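GphF Dehydratase 1 (Archangium violaceum, PDB 6MBF) is a polyketide synthase dehydratase domain that probably removes water from a growing gephyronic acid chain intermediate and probably takes part in its olefin rearrangement. Local coordinates at residues A[167-172]-A[181-186]. Numbering follows the deposited sequence.
Sequences RNIRHL and GHVCLQ
Opposite the single residue His182 sit two, Arg170 and His171, the extra residue of a classic beta bulge in the antiparallel hairpin of strands 169-175 and 178-184. His182 O accepts a 2.7 Å hydrogen bond from Arg170 N; His171 N adds a weak one to His182 O at 3.4 Å. In return His182 N donates to His171 O at 2.8 Å. On the N-terminal side of the bulge Cys184 N donates a hydrogen bond to Asn168 O, 3.0 Å long and 161° at the hydrogen.

Among side chains, Arg170 is modelled in two conformers. In the one described its chain bends at CD (chi2 -44°), and Asn168 O lies over the centre of one guanidinium face. Arg170 NH2 bonds Arg167 O at 2.8 Å, on a lone pair in the carbonyl plane but tilted 26° from the guanidinium plane; Arg170 NH1 bonds Cys184 O weakly. Asn168 ND2 is held by Arg165 O, while one water donates to Asn168 OD1 and accepts from Gln186 N, bridging the two segments.

Apolar contacts are sparser: Leu172 CD1 lies 3.7 Å from Gly181 CA, and Ile169 and Leu172 touch Cys209, and Val183 Leu202, of helix 200-214 in this hot-dog fold. Backbone hydrogen bonds thus join the strands, two N-H groups sharing His182 O unequally.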
loop_
_atom_site.group_PDB
_atom_site.type_symbol
_atom_site.label_atom_id
_atom_site.label_comp_id
_atom_site.label_asym_id
_atom_site.label_seq_id
_atom_site.Cartn_x
_atom_site.Cartn_y
_atom_site.Cartn_z
ATOM N N ARG A 167 9.415 -3.664 -9.072
ATOM C CA ARG A 167 9.325 -4.960 -9.748
ATOM C C ARG A 167 9.930 -6.008 -8.817
ATOM O O ARG A 167 10.961 -6.616 -9.119
ATOM C CB ARG A 167 10.038 -4.917 -11.109
ATOM C CG ARG A 167 9.452 -3.857 -12.045
ATOM C CD ARG A 167 10.286 -3.676 -13.303
ATOM N NE ARG A 167 9.756 -2.558 -14.072
ATOM C CZ ARG A 167 10.474 -1.763 -14.863
ATOM N NH1 ARG A 167 11.779 -1.972 -15.028
ATOM N NH2 ARG A 167 9.874 -0.758 -15.494
ATOM N N ASN A 168 9.275 -6.225 -7.676
ATOM C CA ASN A 168 9.880 -6.943 -6.563
ATOM C C ASN A 168 9.318 -8.344 -6.354
ATOM O O ASN A 168 9.665 -8.993 -5.354
ATOM C CB ASN A 168 9.740 -6.107 -5.293
ATOM C CG ASN A 168 10.483 -4.782 -5.407
ATOM O OD1 ASN A 168 11.710 -4.767 -5.501
ATOM N ND2 ASN A 168 9.745 -3.671 -5.419
ATOM N N ILE A 169 8.491 -8.833 -7.272
ATOM C CA ILE A 169 8.034 -10.224 -7.247
ATOM C C ILE A 169 9.117 -11.089 -7.873
ATOM O O ILE A 169 9.507 -10.874 -9.027
ATOM C CB ILE A 169 6.704 -10.403 -7.996
ATOM C CG1 ILE A 169 5.697 -9.315 -7.619
ATOM C CG2 ILE A 169 6.085 -11.796 -7.683
ATOM C CD1 ILE A 169 4.462 -9.330 -8.505
ATOM N N ARG A 170 9.617 -12.059 -7.110
ATOM C CA ARG A 170 10.626 -12.970 -7.632
ATOM C C ARG A 170 10.003 -14.182 -8.305
ATOM O O ARG A 170 10.458 -14.599 -9.378
ATOM C CB ARG A 170 11.566 -13.418 -6.509
ATOM C CG ARG A 170 12.270 -12.267 -5.818
ATOM C CD ARG A 170 12.776 -11.258 -6.838
ATOM N NE ARG A 170 13.118 -9.980 -6.228
ATOM C CZ ARG A 170 12.987 -8.810 -6.842
ATOM N NH1 ARG A 170 13.322 -7.693 -6.217
ATOM N NH2 ARG A 170 12.502 -8.762 -8.078
ATOM N N HIS A 171 8.951 -14.733 -7.703
ATOM C CA HIS A 171 8.295 -15.931 -8.210
ATOM C C HIS A 171 6.811 -15.811 -7.907
ATOM O O HIS A 171 6.421 -15.215 -6.901
ATOM C CB HIS A 171 8.875 -17.203 -7.573
ATOM C CG HIS A 171 8.092 -18.446 -7.871
ATOM N ND1 HIS A 171 8.232 -19.153 -9.046
ATOM C CD2 HIS A 171 7.162 -19.108 -7.140
ATOM C CE1 HIS A 171 7.419 -20.196 -9.029
ATOM N NE2 HIS A 171 6.758 -20.192 -7.883
ATOM N N LEU A 172 5.983 -16.371 -8.787
ATOM C CA LEU A 172 4.541 -16.334 -8.590
ATOM C C LEU A 172 3.956 -17.574 -9.245
ATOM O O LEU A 172 4.287 -17.872 -10.396
ATOM C CB LEU A 172 3.920 -15.059 -9.184
ATOM C CG LEU A 172 2.402 -14.880 -9.000
ATOM C CD1 LEU A 172 2.010 -14.744 -7.513
ATOM C CD2 LEU A 172 1.885 -13.690 -9.789
ATOM N N GLY A 181 3.151 -15.917 -4.004
ATOM C CA GLY A 181 4.230 -15.145 -4.574
ATOM C C GLY A 181 5.350 -15.026 -3.564
ATOM O O GLY A 181 5.127 -15.093 -2.354
ATOM N N HIS A 182 6.562 -14.885 -4.075
ATOM C CA HIS A 182 7.742 -14.593 -3.276
ATOM C C HIS A 182 8.196 -13.192 -3.664
ATOM O O HIS A 182 8.502 -12.948 -4.836
ATOM C CB HIS A 182 8.833 -15.635 -3.542
ATOM C CG HIS A 182 10.143 -15.330 -2.886
ATOM N ND1 HIS A 182 11.349 -15.753 -3.403
ATOM C CD2 HIS A 182 10.438 -14.643 -1.756
ATOM C CE1 HIS A 182 12.330 -15.347 -2.617
ATOM N NE2 HIS A 182 11.803 -14.677 -1.607
ATOM N N VAL A 183 8.186 -12.264 -2.701
ATOM C CA VAL A 183 8.578 -10.882 -2.947
ATOM C C VAL A 183 9.768 -10.555 -2.060
ATOM O O VAL A 183 9.836 -10.976 -0.897
ATOM C CB VAL A 183 7.436 -9.852 -2.732
ATOM C CG1 VAL A 183 6.136 -10.314 -3.340
ATOM C CG2 VAL A 183 7.271 -9.463 -1.295
ATOM N N CYS A 184 10.713 -9.809 -2.619
ATOM C CA CYS A 184 11.946 -9.498 -1.917
ATOM C C CYS A 184 12.418 -8.118 -2.338
ATOM O O CYS A 184 12.511 -7.826 -3.535
ATOM C CB CYS A 184 13.013 -10.552 -2.218
ATOM S SG CYS A 184 14.477 -10.417 -1.196
ATOM N N LEU A 185 12.693 -7.268 -1.355
ATOM C CA LEU A 185 13.240 -5.956 -1.660
ATOM C C LEU A 185 14.699 -6.072 -2.061
ATOM O O LEU A 185 15.407 -6.999 -1.660
ATOM C CB LEU A 185 13.114 -5.026 -0.463
ATOM C CG LEU A 185 11.686 -4.741 0.006
ATOM C CD1 LEU A 185 11.726 -3.895 1.241
ATOM C CD2 LEU A 185 10.859 -4.078 -1.092
ATOM N N GLN A 186 15.151 -5.128 -2.877
ATOM C CA GLN A 186 16.557 -5.058 -3.249
ATOM C C GLN A 186 16.964 -3.594 -3.315
ATOM O O GLN A 186 16.160 -2.686 -3.065
ATOM C CB GLN A 186 16.836 -5.773 -4.583
ATOM C CG GLN A 186 16.642 -7.290 -4.575
ATOM C CD GLN A 186 17.587 -8.010 -3.619
ATOM O OE1 GLN A 186 18.677 -7.524 -3.322
ATOM N NE2 GLN A 186 17.170 -9.176 -3.141
HETATM O O HOH W 1 13.116 -3.249 -3.876
#